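Local coordinates for protein methylxanthine N3-demethylase NdmB (Pseudomonas putida, PDB 6ICL) that removes the N3-methyl group of theobromine and related methylxanthines as a Rieske non-heme iron oxygenase in bacterial caffeine degradation, at residues E28-L33 and P323-T328. Residues are numbered along the deposited sequence; the frame is centred on the assembly and turned at random.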
loop_
_atom_site.group_PDB
_atom_site.type_symbol
_atom_site.label_atom_id
_atom_site.label_comp_id
_atom_site.label_asym_id
_atom_site.label_seq_id
_atom_site.Cartn_x
_atom_site.Cartn_y
_atom_site.Cartn_z
ATOM N N GLU A 28 -30.631 -4.184 26.144
ATOM C CA GLU A 28 -29.687 -5.208 26.589
ATOM C C GLU A 28 -29.883 -6.518 25.840
ATOM O O GLU A 28 -28.908 -7.191 25.497
ATOM C CB GLU A 28 -29.873 -5.436 28.088
ATOM C CG GLU A 28 -28.643 -5.795 28.861
ATOM C CD GLU A 28 -28.801 -5.434 30.325
ATOM O OE1 GLU A 28 -29.864 -4.869 30.688
ATOM O OE2 GLU A 28 -27.868 -5.708 31.107
ATOM N N ASP A 29 -31.133 -6.901 25.596
ATOM C CA ASP A 29 -31.468 -8.197 25.015
ATOM C C ASP A 29 -31.846 -8.011 23.555
ATOM O O ASP A 29 -32.676 -7.158 23.237
ATOM C CB ASP A 29 -32.637 -8.845 25.763
ATOM C CG ASP A 29 -32.785 -10.319 25.445
ATOM O OD1 ASP A 29 -33.327 -10.666 24.375
ATOM O OD2 ASP A 29 -32.344 -11.139 26.272
ATOM N N LYS A 30 -31.246 -8.805 22.669
ATOM C CA LYS A 30 -31.455 -8.642 21.235
ATOM C C LYS A 30 -32.326 -9.731 20.630
ATOM O O LYS A 30 -32.490 -9.767 19.403
ATOM C CB LYS A 30 -30.107 -8.593 20.505
ATOM C CG LYS A 30 -29.160 -7.515 21.006
ATOM C CD LYS A 30 -29.734 -6.130 20.785
ATOM C CE LYS A 30 -28.676 -5.075 21.114
ATOM N NZ LYS A 30 -29.249 -3.687 21.181
ATOM N N THR A 31 -32.905 -10.610 21.451
ATOM C CA THR A 31 -33.661 -11.737 20.908
ATOM C C THR A 31 -34.778 -11.264 19.993
ATOM O O THR A 31 -35.063 -11.909 18.982
ATOM C CB THR A 31 -34.240 -12.586 22.049
ATOM O OG1 THR A 31 -33.174 -13.108 22.838
ATOM C CG2 THR A 31 -35.069 -13.748 21.509
ATOM N N TYR A 32 -35.408 -10.127 20.324
ATOM C CA TYR A 32 -36.531 -9.630 19.540
ATOM C C TYR A 32 -36.173 -9.435 18.076
ATOM O O TYR A 32 -37.020 -9.649 17.194
ATOM C CB TYR A 32 -37.056 -8.310 20.127
ATOM C CG TYR A 32 -36.182 -7.049 20.052
ATOM C CD1 TYR A 32 -35.000 -6.927 20.781
ATOM C CD2 TYR A 32 -36.602 -5.941 19.311
ATOM C CE1 TYR A 32 -34.245 -5.736 20.745
ATOM C CE2 TYR A 32 -35.860 -4.753 19.269
ATOM C CZ TYR A 32 -34.691 -4.654 19.981
ATOM O OH TYR A 32 -33.978 -3.467 19.931
ATOM N N LEU A 33 -34.940 -9.009 17.800
ATOM C CA LEU A 33 -34.559 -8.689 16.431
ATOM C C LEU A 33 -34.622 -9.914 15.536
ATOM O O LEU A 33 -34.845 -9.773 14.331
ATOM C CB LEU A 33 -33.156 -8.069 16.408
ATOM C CG LEU A 33 -32.981 -6.736 17.150
ATOM C CD1 LEU A 33 -31.507 -6.268 17.162
ATOM C CD2 LEU A 33 -33.858 -5.684 16.542
ATOM N N PRO A 323 -20.925 5.197 23.586
ATOM C CA PRO A 323 -20.913 3.846 23.007
ATOM C C PRO A 323 -21.894 3.684 21.861
ATOM O O PRO A 323 -22.916 4.390 21.815
ATOM C CB PRO A 323 -21.319 2.961 24.192
ATOM C CG PRO A 323 -20.767 3.735 25.394
ATOM C CD PRO A 323 -21.081 5.159 25.053
ATOM N N LEU A 324 -21.563 2.775 20.942
ATOM C CA LEU A 324 -22.410 2.535 19.778
ATOM C C LEU A 324 -23.847 2.268 20.193
ATOM O O LEU A 324 -24.776 2.932 19.723
ATOM C CB LEU A 324 -21.859 1.361 18.972
ATOM C CG LEU A 324 -21.011 1.695 17.743
ATOM C CD1 LEU A 324 -19.955 2.729 18.072
ATOM C CD2 LEU A 324 -20.369 0.417 17.194
ATOM N N GLU A 325 -24.034 1.323 21.106
ATOM C CA GLU A 325 -25.359 0.996 21.606
ATOM C C GLU A 325 -26.006 2.209 22.259
ATOM O O GLU A 325 -25.340 2.990 22.947
ATOM C CB GLU A 325 -25.271 -0.154 22.607
ATOM C CG GLU A 325 -25.115 -1.521 21.945
ATOM C CD GLU A 325 -26.376 -1.957 21.209
ATOM O OE1 GLU A 325 -27.477 -1.507 21.591
ATOM O OE2 GLU A 325 -26.279 -2.745 20.248
ATOM N N ILE A 326 -27.309 2.372 22.011
ATOM C CA ILE A 326 -28.099 3.386 22.712
ATOM C C ILE A 326 -27.899 3.227 24.211
ATOM O O ILE A 326 -28.040 2.121 24.744
ATOM C CB ILE A 326 -29.591 3.241 22.352
ATOM C CG1 ILE A 326 -29.818 3.355 20.851
ATOM C CG2 ILE A 326 -30.423 4.267 23.096
ATOM C CD1 ILE A 326 -29.213 4.559 20.257
ATOM N N GLN A 327 -27.592 4.326 24.901
ATOM C CA GLN A 327 -27.392 4.295 26.348
ATOM C C GLN A 327 -28.547 4.969 27.082
ATOM O O GLN A 327 -29.143 5.929 26.588
ATOM C CB GLN A 327 -26.085 4.978 26.738
ATOM C CG GLN A 327 -24.868 4.388 26.096
ATOM C CD GLN A 327 -24.568 3.018 26.634
ATOM O OE1 GLN A 327 -24.276 2.863 27.820
ATOM N NE2 GLN A 327 -24.652 2.004 25.773
ATOM N N THR A 328 -28.840 4.474 28.292
ATOM C CA THR A 328 -29.942 5.038 29.075
ATOM C C THR A 328 -29.648 6.464 29.545
ATOM O O THR A 328 -30.579 7.240 29.788
ATOM C CB THR A 328 -30.239 4.150 30.286
ATOM O OG1 THR A 328 -29.045 4.020 31.068
ATOM C CG2 THR A 328 -30.687 2.766 29.844
HETATM O O HOH W 1 -28.277 -2.916 18.250
#
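Lys30 NZ is gripped by three acceptors: Glu325 OE1, a water molecule and the backbone oxygen of Leu27. The bond from Lys30 NZ to Glu325 OE1 measures 2.8 Å and is a salt bridge; the ammonium meets that oxygen on its syn side but 35° out of the carboxylate plane. On that side Lys30 NZ also lies 3.3 Å from Glu325 OE2, a longer approach than the bond to OE1. The water ties the same pair together a second time, accepting from Lys30 NZ at 3.2 Å and donating to Glu325 OE2 at 2.8 Å. Lys30 CE adds its methylene alongside Glu325 OE2. The two side chains arrive from opposite directions. Beyond a bend at chi2 (-63°) the lysine chain runs extended, which carries NZ across to the carboxylate.

With only 77 Å² buried, this is a surface link between the N-terminal loop ahead of strand 37-42 and the loop joining helices 300-319 and 337-355 in the C-terminal part of this Rieske oxygenase, away from both iron centres. An alanine in place of Glu325 would probably leave the Lys30 ammonium without its charged mate, the carboxylate oxygen to which the water donates being gone as well.

Each loop also has side-chain bonds of its own. Asp29 OD1 accepts from Thr31 N at 3.0 Å, an Asx turn, and from Thr31 OG1 at 2.9 Å. In residues 323-328, Gln327 NE2 donates to Glu325 O from 61° out of the carbonyl plane, with the acceptor in the plane of its own amide. Just before residues 28-33, backbone hydrogen bonds pair Leu26 with Ile326 and Lys24 with Thr328.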